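Local coordinates for protein cysteine desulfurase (Stenotrophomonas maltophilia, PDB 6WCI) that probably strips sulfur from L-cysteine with the help of a pyridoxal 5'-phosphate cofactor, releasing L-alanine and passing the sulfur to a carrier, at residues P226-D231 with A348-A353; V190-N195 with N201-I206; D65-R70 with P298-F303. One frame throughout, in Å; residues are numbered along the deposited sequence.

Contact 1 of 3, residues P226-D231 with A348-A353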
loop_
_atom_site.group_PDB
_atom_site.type_symbol
_atom_site.label_atom_id
_atom_site.label_comp_id
_atom_site.label_asym_id
_atom_site.label_seq_id
_atom_site.Cartn_x
_atom_site.Cartn_y
_atom_site.Cartn_z
ATOM N N PRO B 226 -14.974 11.395 5.524
ATOM C CA PRO B 226 -15.946 11.244 4.429
ATOM C C PRO B 226 -17.330 11.789 4.730
ATOM O O PRO B 226 -18.125 11.928 3.792
ATOM C CB PRO B 226 -15.999 9.728 4.200
ATOM C CG PRO B 226 -15.526 9.114 5.441
ATOM C CD PRO B 226 -14.696 10.096 6.175
ATOM N N HIS B 227 -17.637 12.129 5.984
ATOM C CA HIS B 227 -18.993 12.476 6.384
ATOM C C HIS B 227 -19.147 13.885 6.943
ATOM O O HIS B 227 -20.287 14.349 7.089
ATOM C CB HIS B 227 -19.512 11.468 7.424
ATOM C CG HIS B 227 -19.510 10.053 6.935
ATOM N ND1 HIS B 227 -20.453 9.570 6.052
ATOM C CD2 HIS B 227 -18.669 9.024 7.189
ATOM C CE1 HIS B 227 -20.200 8.300 5.795
ATOM N NE2 HIS B 227 -19.123 7.943 6.473
ATOM N N ARG B 228 -18.052 14.577 7.248
ATOM C CA ARG B 228 -18.132 15.926 7.785
ATOM C C ARG B 228 -16.861 16.680 7.434
ATOM O O ARG B 228 -15.832 16.083 7.099
ATOM C CB ARG B 228 -18.319 15.910 9.299
ATOM C CG ARG B 228 -17.101 15.361 10.016
ATOM C CD ARG B 228 -17.440 14.923 11.425
ATOM N NE ARG B 228 -17.732 16.057 12.291
ATOM C CZ ARG B 228 -18.947 16.410 12.689
ATOM N NH1 ARG B 228 -20.010 15.719 12.297
ATOM N NH2 ARG B 228 -19.096 17.459 13.482
ATOM N N LYS B 229 -16.941 18.006 7.519
ATOM C CA LYS B 229 -15.749 18.820 7.342
ATOM C C LYS B 229 -14.865 18.671 8.563
ATOM O O LYS B 229 -15.317 18.870 9.694
ATOM C CB LYS B 229 -16.089 20.289 7.116
ATOM C CG LYS B 229 -14.822 21.101 6.845
ATOM C CD LYS B 229 -15.079 22.458 6.224
ATOM C CE LYS B 229 -13.766 23.131 5.830
ATOM N NZ LYS B 229 -12.799 23.243 6.970
ATOM N N VAL B 230 -13.612 18.302 8.341
ATOM C CA VAL B 230 -12.638 18.209 9.415
ATOM C C VAL B 230 -11.521 19.195 9.116
ATOM O O VAL B 230 -10.859 19.103 8.073
ATOM C CB VAL B 230 -12.093 16.783 9.595
ATOM C CG1 VAL B 230 -11.171 16.737 10.806
ATOM C CG2 VAL B 230 -13.236 15.796 9.775
ATOM N N ASP B 231 -11.356 20.165 10.010
ATOM C CA ASP B 231 -10.171 21.012 10.086
ATOM C C ASP B 231 -9.231 20.316 11.058
ATOM O O ASP B 231 -9.319 20.497 12.275
ATOM C CB ASP B 231 -10.556 22.415 10.545
ATOM C CG ASP B 231 -9.362 23.344 10.704
ATOM O OD1 ASP B 231 -8.207 22.871 10.704
ATOM O OD2 ASP B 231 -9.586 24.568 10.834
ATOM N N ALA B 348 -25.949 8.541 20.439
ATOM C CA ALA B 348 -25.293 9.705 21.002
ATOM C C ALA B 348 -25.942 10.972 20.452
ATOM O O ALA B 348 -26.625 10.930 19.432
ATOM C CB ALA B 348 -23.800 9.677 20.675
ATOM N N PRO B 349 -25.762 12.112 21.129
ATOM C CA PRO B 349 -26.362 13.363 20.638
ATOM C C PRO B 349 -25.976 13.739 19.212
ATOM O O PRO B 349 -26.865 13.948 18.378
ATOM C CB PRO B 349 -25.859 14.398 21.647
ATOM C CG PRO B 349 -25.771 13.622 22.917
ATOM C CD PRO B 349 -25.275 12.253 22.510
ATOM N N GLU B 350 -24.681 13.845 18.909
ATOM C CA GLU B 350 -24.243 14.107 17.544
ATOM C C GLU B 350 -23.700 12.820 16.935
ATOM O O GLU B 350 -22.946 12.085 17.578
ATOM C CB GLU B 350 -23.183 15.212 17.476
ATOM C CG GLU B 350 -22.797 15.531 16.026
ATOM C CD GLU B 350 -21.840 16.705 15.864
ATOM O OE1 GLU B 350 -21.028 16.966 16.777
ATOM O OE2 GLU B 350 -21.906 17.363 14.798
ATOM N N LYS B 351 -24.080 12.558 15.689
ATOM C CA LYS B 351 -23.893 11.240 15.102
ATOM C C LYS B 351 -23.736 11.365 13.591
ATOM O O LYS B 351 -24.361 12.226 12.966
ATOM C CB LYS B 351 -25.092 10.353 15.465
ATOM C CG LYS B 351 -24.870 8.860 15.393
ATOM C CD LYS B 351 -26.158 8.124 15.751
ATOM C CE LYS B 351 -26.497 7.106 14.695
ATOM N NZ LYS B 351 -26.646 5.724 15.216
ATOM N N ALA B 352 -22.887 10.516 13.012
ATOM C CA ALA B 352 -22.832 10.359 11.564
ATOM C C ALA B 352 -23.852 9.311 11.117
ATOM O O ALA B 352 -24.392 8.556 11.926
ATOM C CB ALA B 352 -21.419 9.966 11.116
ATOM N N ALA B 353 -24.099 9.246 9.801
ATOM C CA ALA B 353 -25.188 8.425 9.258
ATOM C C ALA B 353 -24.851 6.929 9.268
ATOM O O ALA B 353 -24.902 6.237 8.252
ATOM C CB ALA B 353 -25.553 8.885 7.848
#
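Two irregular loops, one following strand 216-220 of the seven-stranded sheet and the other linking strands 342-345 and 354-359 of the six-stranded sheet, meet through the salt bridge of Arg228 and Glu350. NH2 of Arg228 donates to OE2 of Glu350 over 3.1 Å, with an N-H...O angle of 153°, while NH1 of Arg228 stands 3.5 Å from the same OE2. The grip therefore falls on one carboxylate oxygen. OE2 lies at the edge of the guanidinium, near its plane, but the two planes are nearly perpendicular, 85° apart, and the donor comes from above the carboxylate plane; a flat two-pronged pairing is thus ruled out. Glu350 is fully stretched, its CG anti to the backbone N (chi1 -177°), whereas the Arg228 chain bends at chi3 to come at it from the opposite direction. Long, flexible chains suit this partly solvent-exposed margin, and Glu322 adds a weak, long ion pair to Arg228.

The arrangement belongs to the fold of class-V pyridoxal-phosphate enzymes, in which a large domain built on the seven-stranded sheet carries a smaller one built on the mixed six-stranded sheet. Farther inside the same seam, charge gives way to carbon: CB of His227 approaches CB of Ala352 at 4.4 Å, where a small methyl group lets the loops draw near. The His227 imidazole has its polar partner elsewhere, ND1 being hydrogen-bonded to Glu325 of helix 318-336. Backbone bonds of Glu350 with Val200 and of Ala352 with Gly198 tie the 348-353 loop to the chain just before Asn201.

Contact 2 of 3, residues V190-N195 with N201-I206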
loop_
_atom_site.group_PDB
_atom_site.type_symbol
_atom_site.label_atom_id
_atom_site.label_comp_id
_atom_site.label_asym_id
_atom_site.label_seq_id
_atom_site.Cartn_x
_atom_site.Cartn_y
_atom_site.Cartn_z
ATOM N N VAL B 190 -8.200 7.614 20.501
ATOM C CA VAL B 190 -9.600 8.018 20.528
ATOM C C VAL B 190 -10.087 8.213 19.098
ATOM O O VAL B 190 -9.441 8.903 18.300
ATOM C CB VAL B 190 -9.802 9.299 21.365
ATOM C CG1 VAL B 190 -8.818 10.398 20.933
ATOM C CG2 VAL B 190 -11.250 9.782 21.275
ATOM N N THR B 191 -11.225 7.607 18.773
ATOM C CA THR B 191 -11.774 7.757 17.436
ATOM C C THR B 191 -12.529 9.076 17.300
ATOM O O THR B 191 -13.099 9.601 18.261
ATOM C CB THR B 191 -12.700 6.594 17.084
ATOM O OG1 THR B 191 -13.064 6.695 15.706
ATOM C CG2 THR B 191 -13.967 6.625 17.924
ATOM N N HIS B 192 -12.493 9.630 16.089
ATOM C CA HIS B 192 -13.275 10.826 15.819
ATOM C C HIS B 192 -14.729 10.448 15.597
ATOM O O HIS B 192 -15.637 11.054 16.183
ATOM C CB HIS B 192 -12.710 11.571 14.613
ATOM C CG HIS B 192 -13.255 12.950 14.435
ATOM N ND1 HIS B 192 -12.742 13.837 13.514
ATOM C CD2 HIS B 192 -14.277 13.595 15.053
ATOM C CE1 HIS B 192 -13.414 14.971 13.580
ATOM N NE2 HIS B 192 -14.349 14.852 14.506
ATOM N N VAL B 193 -14.958 9.409 14.798
ATOM C CA VAL B 193 -16.295 8.894 14.532
ATOM C C VAL B 193 -16.257 7.373 14.594
ATOM O O VAL B 193 -15.410 6.741 13.954
ATOM C CB VAL B 193 -16.831 9.368 13.171
ATOM C CG1 VAL B 193 -18.222 8.795 12.922
ATOM C CG2 VAL B 193 -16.871 10.886 13.125
ATOM N N SER B 194 -17.170 6.789 15.366
ATOM C CA SER B 194 -17.230 5.346 15.550
ATOM C C SER B 194 -17.862 4.682 14.332
ATOM O O SER B 194 -18.937 5.093 13.880
ATOM C CB SER B 194 -18.025 5.019 16.820
ATOM O OG SER B 194 -18.515 3.687 16.811
ATOM N N ASN B 195 -17.198 3.644 13.810
ATOM C CA ASN B 195 -17.707 2.909 12.658
ATOM C C ASN B 195 -18.893 2.016 12.997
ATOM O O ASN B 195 -19.533 1.495 12.078
ATOM C CB ASN B 195 -16.608 2.042 12.043
ATOM C CG ASN B 195 -16.206 0.904 12.948
ATOM O OD1 ASN B 195 -15.843 1.120 14.107
ATOM N ND2 ASN B 195 -16.300 -0.320 12.439
ATOM N N ASN B 201 -17.169 12.134 18.428
ATOM C CA ASN B 201 -16.612 12.504 19.717
ATOM C C ASN B 201 -16.109 13.944 19.697
ATOM O O ASN B 201 -15.670 14.438 18.659
ATOM C CB ASN B 201 -15.466 11.563 20.096
ATOM C CG ASN B 201 -15.955 10.199 20.544
ATOM O OD1 ASN B 201 -17.068 10.064 21.078
ATOM N ND2 ASN B 201 -15.133 9.177 20.329
ATOM N N PRO B 202 -16.172 14.650 20.827
ATOM C CA PRO B 202 -15.595 16.002 20.883
ATOM C C PRO B 202 -14.075 15.970 20.932
ATOM O O PRO B 202 -13.471 16.235 21.974
ATOM C CB PRO B 202 -16.195 16.588 22.168
ATOM C CG PRO B 202 -16.521 15.396 23.011
ATOM C CD PRO B 202 -16.882 14.286 22.068
ATOM N N VAL B 203 -13.443 15.658 19.800
ATOM C CA VAL B 203 -11.999 15.464 19.812
ATOM C C VAL B 203 -11.277 16.752 20.191
ATOM O O VAL B 203 -10.233 16.712 20.853
ATOM C CB VAL B 203 -11.524 14.904 18.453
ATOM C CG1 VAL B 203 -12.037 13.485 18.266
ATOM C CG2 VAL B 203 -11.983 15.786 17.314
ATOM N N ARG B 204 -11.823 17.911 19.809
ATOM C CA ARG B 204 -11.175 19.176 20.144
ATOM C C ARG B 204 -11.090 19.368 21.655
ATOM O O ARG B 204 -10.011 19.641 22.200
ATOM C CB ARG B 204 -11.922 20.329 19.485
ATOM C CG ARG B 204 -11.221 21.671 19.546
ATOM C CD ARG B 204 -12.208 22.773 19.172
ATOM N NE ARG B 204 -11.704 23.623 18.098
ATOM C CZ ARG B 204 -11.234 24.852 18.273
ATOM N NH1 ARG B 204 -11.207 25.391 19.484
ATOM N NH2 ARG B 204 -10.795 25.548 17.233
ATOM N N GLU B 205 -12.218 19.212 22.355
ATOM C CA GLU B 205 -12.202 19.277 23.813
ATOM C C GLU B 205 -11.247 18.241 24.403
ATOM O O GLU B 205 -10.401 18.565 25.243
ATOM C CB GLU B 205 -13.623 19.089 24.363
ATOM N N ILE B 206 -11.345 16.994 23.935
ATOM C CA ILE B 206 -10.532 15.903 24.472
ATOM C C ILE B 206 -9.045 16.190 24.290
ATOM O O ILE B 206 -8.252 16.044 25.224
ATOM C CB ILE B 206 -10.936 14.576 23.810
ATOM C CG1 ILE B 206 -12.304 14.131 24.333
ATOM C CG2 ILE B 206 -9.876 13.508 24.043
ATOM C CD1 ILE B 206 -13.082 13.285 23.345
#
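Asn201 reaches the carbonyls of Thr191, last in strand 185-191, and of His192 just beyond it. Its backbone N donates to O of His192 at 2.9 Å in an almost straight bond (173°), and its side-chain ND2 donates to O of Thr191, also at 2.9 Å but more bent and tilted from the carbonyl plane. A chi1 of -75° sets the amide beside its own backbone N, which is why one residue can serve both oxygens. Asparagine suits the place because its short side chain ends in an N-H donor.

Around these bonds methyl groups close in: CG2 of Thr191 lies 3.7 Å from ND2 of Asn201, and CG2 of Val190 slides past the same side chain. Val203, the first residue of helix 203-212, lays CG2 over one face of the His192 imidazole, 3.9 Å from the ring centroid and 15° off its normal, a CH-pi contact. Its other methyl, CG1, rests 3.8 Å from CA of His192. ND1 of the ring is hydrogen-bonded to OH of Tyr240. Outermost, Val190 CG2 and Ile206 CD1 just meet at 4.5 Å.

Strand 185-191, helix 203-212 and strand 216-220 form a beta-alpha-beta unit. Here two backbone carbonyls, of Thr191 and His192, are engaged by Asn201 within a wholly buried contact, so the turn into the helix is fixed by polar bonds and branched side chains together.

Contact 3 of 3, residues D65-R70 with P298-F303. With EDO (1,2-ethanediol), chain D.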
loop_
_atom_site.group_PDB
_atom_site.type_symbol
_atom_site.label_atom_id
_atom_site.label_comp_id
_atom_site.label_asym_id
_atom_site.label_seq_id
_atom_site.Cartn_x
_atom_site.Cartn_y
_atom_site.Cartn_z
ATOM N N ASP B 65 -7.744 5.335 -14.281
ATOM C CA ASP B 65 -7.661 4.735 -15.604
ATOM C C ASP B 65 -6.789 5.573 -16.529
ATOM O O ASP B 65 -5.998 5.032 -17.314
ATOM C CB ASP B 65 -9.068 4.580 -16.175
ATOM C CG ASP B 65 -9.084 3.834 -17.485
ATOM O OD1 ASP B 65 -9.096 2.586 -17.461
ATOM O OD2 ASP B 65 -9.100 4.500 -18.536
ATOM N N GLU B 66 -6.918 6.897 -16.440
ATOM C CA GLU B 66 -6.136 7.788 -17.285
ATOM C C GLU B 66 -4.648 7.702 -16.952
ATOM O O GLU B 66 -3.797 7.814 -17.844
ATOM C CB GLU B 66 -6.636 9.224 -17.126
ATOM C CG GLU B 66 -5.969 10.221 -18.064
ATOM C CD GLU B 66 -6.065 11.657 -17.582
ATOM O OE1 GLU B 66 -5.929 11.891 -16.362
ATOM O OE2 GLU B 66 -6.282 12.554 -18.423
ATOM N N PHE B 67 -4.321 7.515 -15.671
ATOM C CA PHE B 67 -2.928 7.370 -15.279
ATOM C C PHE B 67 -2.295 6.174 -15.969
ATOM O O PHE B 67 -1.229 6.295 -16.588
ATOM C CB PHE B 67 -2.803 7.236 -13.757
ATOM C CG PHE B 67 -1.411 6.892 -13.311
ATOM C CD1 PHE B 67 -0.412 7.850 -13.329
ATOM C CD2 PHE B 67 -1.090 5.608 -12.915
ATOM C CE1 PHE B 67 0.882 7.542 -12.932
ATOM C CE2 PHE B 67 0.206 5.292 -12.514
ATOM C CZ PHE B 67 1.190 6.261 -12.528
ATOM N N TYR B 68 -2.927 5.001 -15.865
ATOM C CA TYR B 68 -2.322 3.820 -16.476
ATOM C C TYR B 68 -2.273 3.935 -17.991
ATOM O O TYR B 68 -1.342 3.422 -18.615
ATOM C CB TYR B 68 -3.077 2.556 -16.069
ATOM C CG TYR B 68 -2.932 2.174 -14.616
ATOM C CD1 TYR B 68 -1.667 2.011 -14.029
ATOM C CD2 TYR B 68 -4.057 1.968 -13.824
ATOM C CE1 TYR B 68 -1.542 1.646 -12.704
ATOM C CE2 TYR B 68 -3.947 1.606 -12.501
ATOM C CZ TYR B 68 -2.687 1.457 -11.936
ATOM O OH TYR B 68 -2.586 1.094 -10.612
ATOM N N ARG B 69 -3.253 4.606 -18.600
ATOM C CA ARG B 69 -3.316 4.669 -20.056
ATOM C C ARG B 69 -2.406 5.736 -20.652
ATOM O O ARG B 69 -2.029 5.628 -21.824
ATOM C CB ARG B 69 -4.751 4.942 -20.515
ATOM C CG ARG B 69 -5.645 3.737 -20.449
ATOM C CD ARG B 69 -7.084 4.093 -20.839
ATOM N NE ARG B 69 -7.969 2.962 -20.600
ATOM C CZ ARG B 69 -8.173 1.978 -21.472
ATOM N NH1 ARG B 69 -7.565 1.988 -22.655
ATOM N NH2 ARG B 69 -8.993 0.981 -21.160
ATOM N N ARG B 70 -2.082 6.783 -19.896
ATOM C CA ARG B 70 -1.565 8.006 -20.501
ATOM C C ARG B 70 -0.295 8.560 -19.883
ATOM O O ARG B 70 0.421 9.282 -20.581
ATOM C CB ARG B 70 -2.639 9.102 -20.490
ATOM C CG ARG B 70 -3.880 8.799 -21.353
ATOM C CD ARG B 70 -3.621 9.136 -22.800
ATOM N NE ARG B 70 -3.253 10.541 -22.966
ATOM C CZ ARG B 70 -2.743 11.048 -24.084
ATOM N NH1 ARG B 70 -2.535 10.262 -25.135
ATOM N NH2 ARG B 70 -2.432 12.337 -24.152
ATOM N N PRO B 298 5.595 4.655 -4.321
ATOM C CA PRO B 298 4.262 4.842 -3.729
ATOM C C PRO B 298 3.177 4.139 -4.533
ATOM O O PRO B 298 3.394 3.590 -5.616
ATOM C CB PRO B 298 4.069 6.362 -3.761
ATOM C CG PRO B 298 5.454 6.936 -3.968
ATOM C CD PRO B 298 6.152 5.919 -4.828
ATOM N N ASN B 299 1.968 4.154 -3.975
ATOM C CA ASN B 299 0.787 3.775 -4.751
ATOM C C ASN B 299 0.421 4.988 -5.597
ATOM O O ASN B 299 -0.472 5.768 -5.265
ATOM C CB ASN B 299 -0.359 3.351 -3.834
ATOM C CG ASN B 299 -1.582 2.890 -4.600
ATOM O OD1 ASN B 299 -1.541 2.748 -5.821
ATOM N ND2 ASN B 299 -2.696 2.678 -3.883
ATOM N N ILE B 300 1.149 5.154 -6.706
ATOM C CA ILE B 300 1.019 6.364 -7.511
ATOM C C ILE B 300 -0.400 6.510 -8.035
ATOM O O ILE B 300 -0.999 7.588 -7.965
ATOM C CB ILE B 300 2.017 6.354 -8.684
ATOM C CG1 ILE B 300 3.456 6.215 -8.187
ATOM C CG2 ILE B 300 1.876 7.624 -9.448
ATOM C CD1 ILE B 300 4.456 5.992 -9.331
ATOM N N ALA B 301 -0.940 5.438 -8.614
ATOM C CA ALA B 301 -2.264 5.520 -9.219
ATOM C C ALA B 301 -3.318 5.759 -8.154
ATOM O O ALA B 301 -4.180 6.632 -8.303
ATOM C CB ALA B 301 -2.567 4.243 -9.995
ATOM N N GLY B 302 -3.245 4.997 -7.067
ATOM C CA GLY B 302 -4.202 5.167 -5.989
ATOM C C GLY B 302 -4.218 6.579 -5.438
ATOM O O GLY B 302 -5.284 7.151 -5.203
ATOM N N PHE B 303 -3.038 7.173 -5.229
ATOM C CA PHE B 303 -3.028 8.514 -4.654
ATOM C C PHE B 303 -3.425 9.592 -5.657
ATOM O O PHE B 303 -4.027 10.598 -5.262
ATOM C CB PHE B 303 -1.672 8.801 -4.010
ATOM C CG PHE B 303 -1.579 8.235 -2.633
ATOM C CD1 PHE B 303 -2.252 8.847 -1.587
ATOM C CD2 PHE B 303 -0.914 7.044 -2.396
ATOM C CE1 PHE B 303 -2.227 8.309 -0.315
ATOM C CE2 PHE B 303 -0.897 6.502 -1.134
ATOM C CZ PHE B 303 -1.544 7.144 -0.089
HETATM C C1 EDO D . 2.431 6.178 -0.435
HETATM O O1 EDO D . 2.009 4.980 -1.112
HETATM C C2 EDO D . 3.948 6.238 -0.250
HETATM O O2 EDO D . 4.465 5.086 0.445
#
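This is a helix-to-helix contact, largely apolar, in which Phe67 and Tyr68 on helix 58-70 bear on Ile300 and Ala301 in the first turn of helix 300-316, close to the second subunit. CZ of Phe67 presses on CG2 of Ile300 at 3.4 Å, a tight fit, while CD2 of the same ring meets CB of Ala301 at 3.5 Å. With its CG anti to the backbone N (chi1 172°), the Phe67 ring reaches across the gap and crosses the isoleucine side chain at about a right angle. Tyr68 comes in by the far end of its ring: OH lies 3.2 Å from CB of Ala301. Both aromatics converge on that one methyl, and a small residue lets them do so. The hydroxyl of Tyr68, buried beside carbon, finds its polar partner in the backbone N of Thr251 of the second subunit.

Asn299 is the N-cap, just before helix 300-316. Its OD1 accepts from N of Gly302 at 3.1 Å, although the donor stands well above the carbonyl plane, and its own backbone N donates to O1 of a bound 1,2-ethanediol, probably from the crystallisation liquor, at 3.0 Å in a nearly straight bond (170°). Thr251 of the second subunit uses OG1 to bond both Asn299 OD1 and Ala301 N, reaching into the same helix start. The arrangement is helix packing beside an asparagine N-cap at a homodimer interface, where the neighbouring subunit helps to satisfy a helix N-terminus.

In the fold
Contacts 1 and 2 adjoin, their centres 10 Å apart. Ala352 CB packs on Val193 CG1 at 3.9 Å, and Val230 CG2 lies 3.9 Å from His192 CE1, so the small-domain loop packs on the large-domain loop beyond strand 185-191, which also meets the 226-231 loop. This region probably lies close to the active site: Pro226 of contact 1 touches Met247, next to Lys246, which carries the cofactor, and ND2 of Asn195 in contact 2 is hydrogen-bonded to the backbone O of His383, next to the oxidised Cys384. Contact 3 stands apart, its nearest atoms about 14 Å from contact 1 and about 18 Å from contact 2. It lies at the subunit boundary, whereas the second subunit does not touch the other two.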